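Local coordinates for integron gene cassette protein HFX_CASS3 (Uncultured bacterium, PDB 3FYN) that is of unknown function but belongs to the GNAT family and so probably transfers an acetyl group from acetyl-CoA to an unidentified acceptor, at residues E95-V103 / G133-T141. Sequence-based numbering, arbitrary orientation.
Sequences EYGGLRGFV and GVRALLVET
Y96 lays its ring over the methyl of A136, a CH-pi contact with A136 CB 3.9 Å from the centroid of the Y96 ring and 18° off the normal; a small residue suits a place under a broad aromatic face. With CG beside its own backbone N (chi1 -74°), Y96 sets the ring against A136 CB while its CB meets R135. R135 slides past in the opposite direction, its CB 3.6 Å from Y96 CB. Its chain then bends at chi2 and chi3, which folds the guanidinium back so that one face covers the G97-G98 turn. G98, having no side chain, lets R135 NH1 come to 3.6 Å from G98 CA.

Beyond this end the strands run parallel, R135 N giving L99 O a nearly straight bond of 2.8 Å. G101 follows, its N bonded to A136 O and its O accepting L138 N; V134 CG1, 3.5 Å from G101 N, and L137 CD1 pack against its bare backbone. On the other face of the sheet F102 and L138 point the same way side by side, F102 CE1 3.8 Å from L138 CD1. The extended R100 brings its NH1 to 3.7 Å from L138 CD1, while its charge pairs with E140 of the second subunit.

The strands belong to a right-handed beta-alpha-beta crossover through helix 117-131, which receives V103, V134 and L137. Strand 81-93 flanks 98-103 on its other side, and 136-140 pairs antiparallel with a strand of the second subunit, continuing the sheet through the dimer.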
loop_
_atom_site.group_PDB
_atom_site.type_symbol
_atom_site.label_atom_id
_atom_site.label_comp_id
_atom_site.label_asym_id
_atom_site.label_seq_id
_atom_site.Cartn_x
_atom_site.Cartn_y
_atom_site.Cartn_z
ATOM N N GLU A 95 5.482 7.120 -7.092
ATOM C CA GLU A 95 6.000 6.573 -8.340
ATOM C C GLU A 95 5.030 6.831 -9.490
ATOM O O GLU A 95 5.447 7.091 -10.618
ATOM C CB GLU A 95 6.277 5.072 -8.212
ATOM C CG GLU A 95 6.760 4.434 -9.509
ATOM C CD GLU A 95 7.009 2.943 -9.382
ATOM O OE1 GLU A 95 6.700 2.367 -8.317
ATOM O OE2 GLU A 95 7.507 2.344 -10.359
ATOM N N TYR A 96 3.735 6.769 -9.192
ATOM C CA TYR A 96 2.710 6.952 -10.217
ATOM C C TYR A 96 1.999 8.297 -10.131
ATOM O O TYR A 96 1.206 8.641 -11.008
ATOM C CB TYR A 96 1.697 5.800 -10.178
ATOM C CG TYR A 96 2.281 4.527 -10.738
ATOM C CD1 TYR A 96 2.220 4.254 -12.101
ATOM C CD2 TYR A 96 2.935 3.619 -9.911
ATOM C CE1 TYR A 96 2.776 3.106 -12.621
ATOM C CE2 TYR A 96 3.498 2.467 -10.422
ATOM C CZ TYR A 96 3.408 2.210 -11.777
ATOM O OH TYR A 96 3.965 1.068 -12.301
ATOM N N GLY A 97 2.294 9.061 -9.085
ATOM C CA GLY A 97 1.638 10.338 -8.876
ATOM C C GLY A 97 0.136 10.191 -8.740
ATOM O O GLY A 97 -0.634 11.018 -9.220
ATOM N N GLY A 98 -0.292 9.123 -8.084
ATOM C CA GLY A 98 -1.705 8.898 -7.869
ATOM C C GLY A 98 -1.922 7.653 -7.038
ATOM O O GLY A 98 -0.981 7.108 -6.454
ATOM N N LEU A 99 -3.164 7.193 -6.982
ATOM C CA LEU A 99 -3.479 6.002 -6.210
ATOM C C LEU A 99 -2.937 4.739 -6.862
ATOM O O LEU A 99 -2.939 4.598 -8.083
ATOM C CB LEU A 99 -4.989 5.861 -6.030
ATOM C CG LEU A 99 -5.685 6.869 -5.114
ATOM C CD1 LEU A 99 -7.167 6.558 -5.059
ATOM C CD2 LEU A 99 -5.072 6.854 -3.717
ATOM N N ARG A 100 -2.466 3.821 -6.035
ATOM C CA ARG A 100 -2.237 2.464 -6.486
ATOM C C ARG A 100 -3.105 1.563 -5.637
ATOM O O ARG A 100 -3.536 1.945 -4.549
ATOM C CB ARG A 100 -0.771 2.070 -6.369
ATOM C CG ARG A 100 -0.275 1.982 -4.949
ATOM C CD ARG A 100 1.204 1.664 -4.931
ATOM N NE ARG A 100 1.711 1.552 -3.572
ATOM C CZ ARG A 100 2.949 1.176 -3.272
ATOM N NH1 ARG A 100 3.809 0.889 -4.241
ATOM N NH2 ARG A 100 3.328 1.094 -2.006
ATOM N N GLY A 101 -3.371 0.369 -6.139
ATOM C CA GLY A 101 -4.220 -0.559 -5.423
ATOM C C GLY A 101 -3.493 -1.841 -5.102
ATOM O O GLY A 101 -2.506 -2.190 -5.753
ATOM N N PHE A 102 -3.982 -2.532 -4.076
ATOM C CA PHE A 102 -3.498 -3.855 -3.726
ATOM C C PHE A 102 -4.652 -4.839 -3.715
ATOM O O PHE A 102 -5.740 -4.530 -3.202
ATOM C CB PHE A 102 -2.889 -3.835 -2.324
ATOM C CG PHE A 102 -1.688 -2.951 -2.199
ATOM C CD1 PHE A 102 -0.416 -3.487 -2.232
ATOM C CD2 PHE A 102 -1.834 -1.578 -2.068
ATOM C CE1 PHE A 102 0.699 -2.668 -2.119
ATOM C CE2 PHE A 102 -0.727 -0.756 -1.954
ATOM C CZ PHE A 102 0.539 -1.302 -1.984
ATOM N N VAL A 103 -4.415 -6.022 -4.273
ATOM C CA VAL A 103 -5.293 -7.155 -4.013
ATOM C C VAL A 103 -4.879 -7.645 -2.629
ATOM O O VAL A 103 -3.942 -8.430 -2.478
ATOM C CB VAL A 103 -5.156 -8.268 -5.072
ATOM C CG1 VAL A 103 -6.123 -9.406 -4.770
ATOM C CG2 VAL A 103 -5.419 -7.700 -6.465
ATOM N N GLY A 133 -9.446 5.505 -11.644
ATOM C CA GLY A 133 -8.226 6.208 -12.003
ATOM C C GLY A 133 -7.009 5.719 -11.237
ATOM O O GLY A 133 -6.002 6.432 -11.132
ATOM N N VAL A 134 -7.104 4.503 -10.695
ATOM C CA VAL A 134 -5.988 3.867 -10.000
ATOM C C VAL A 134 -4.888 3.530 -11.008
ATOM O O VAL A 134 -5.168 3.020 -12.095
ATOM C CB VAL A 134 -6.468 2.611 -9.232
ATOM C CG1 VAL A 134 -5.298 1.845 -8.623
ATOM C CG2 VAL A 134 -7.466 3.015 -8.156
ATOM N N ARG A 135 -3.641 3.827 -10.650
ATOM C CA ARG A 135 -2.550 3.840 -11.622
ATOM C C ARG A 135 -1.774 2.531 -11.727
ATOM O O ARG A 135 -1.025 2.322 -12.683
ATOM C CB ARG A 135 -1.577 4.977 -11.304
ATOM C CG ARG A 135 -2.236 6.325 -11.038
ATOM C CD ARG A 135 -2.848 6.916 -12.298
ATOM N NE ARG A 135 -2.485 8.324 -12.459
ATOM C CZ ARG A 135 -2.983 9.323 -11.732
ATOM N NH1 ARG A 135 -3.870 9.077 -10.779
ATOM N NH2 ARG A 135 -2.586 10.570 -11.956
ATOM N N ALA A 136 -1.937 1.661 -10.739
ATOM C CA ALA A 136 -1.232 0.386 -10.714
ATOM C C ALA A 136 -1.926 -0.535 -9.723
ATOM O O ALA A 136 -2.614 -0.071 -8.815
ATOM C CB ALA A 136 0.241 0.585 -10.328
ATOM N N LEU A 137 -1.765 -1.838 -9.917
ATOM C CA LEU A 137 -2.405 -2.827 -9.058
ATOM C C LEU A 137 -1.373 -3.884 -8.700
ATOM O O LEU A 137 -0.769 -4.493 -9.584
ATOM C CB LEU A 137 -3.606 -3.460 -9.776
ATOM C CG LEU A 137 -4.439 -4.470 -8.979
ATOM C CD1 LEU A 137 -4.963 -3.841 -7.700
ATOM C CD2 LEU A 137 -5.585 -5.017 -9.826
ATOM N N LEU A 138 -1.166 -4.081 -7.399
ATOM C CA LEU A 138 -0.133 -4.978 -6.892
ATOM C C LEU A 138 -0.749 -6.105 -6.069
ATOM O O LEU A 138 -1.887 -6.004 -5.616
ATOM C CB LEU A 138 0.850 -4.210 -5.999
ATOM C CG LEU A 138 1.472 -2.904 -6.508
ATOM C CD1 LEU A 138 2.462 -2.347 -5.483
ATOM C CD2 LEU A 138 2.150 -3.122 -7.834
ATOM N N VAL A 139 0.011 -7.175 -5.869
ATOM C CA VAL A 139 -0.411 -8.242 -4.966
ATOM C C VAL A 139 0.801 -8.895 -4.324
ATOM O O VAL A 139 1.811 -9.130 -4.987
ATOM C CB VAL A 139 -1.271 -9.315 -5.684
ATOM C CG1 VAL A 139 -0.484 -9.995 -6.790
ATOM C CG2 VAL A 139 -1.792 -10.342 -4.687
ATOM N N GLU A 140 0.699 -9.159 -3.025
ATOM C CA GLU A 140 1.718 -9.904 -2.292
ATOM C C GLU A 140 1.420 -11.389 -2.390
ATOM O O GLU A 140 0.272 -11.805 -2.235
ATOM C CB GLU A 140 1.717 -9.514 -0.815
ATOM C CG GLU A 140 2.207 -8.117 -0.508
ATOM C CD GLU A 140 2.258 -7.851 0.987
ATOM O OE1 GLU A 140 2.398 -8.821 1.762
ATOM O OE2 GLU A 140 2.158 -6.674 1.389
ATOM N N THR A 141 2.452 -12.187 -2.638
ATOM C CA THR A 141 2.298 -13.636 -2.701
ATOM C C THR A 141 3.448 -14.337 -1.985
ATOM O O THR A 141 4.391 -13.690 -1.532
ATOM C CB THR A 141 2.242 -14.134 -4.150
ATOM O OG1 THR A 141 3.380 -13.639 -4.866
ATOM C CG2 THR A 141 0.972 -13.650 -4.830
HETATM O O HOH W 1 0.137 7.505 -13.196
HETATM O O HOH W 2 -5.217 8.218 -8.723
HETATM O O HOH W 3 -1.459 -8.439 -1.464
#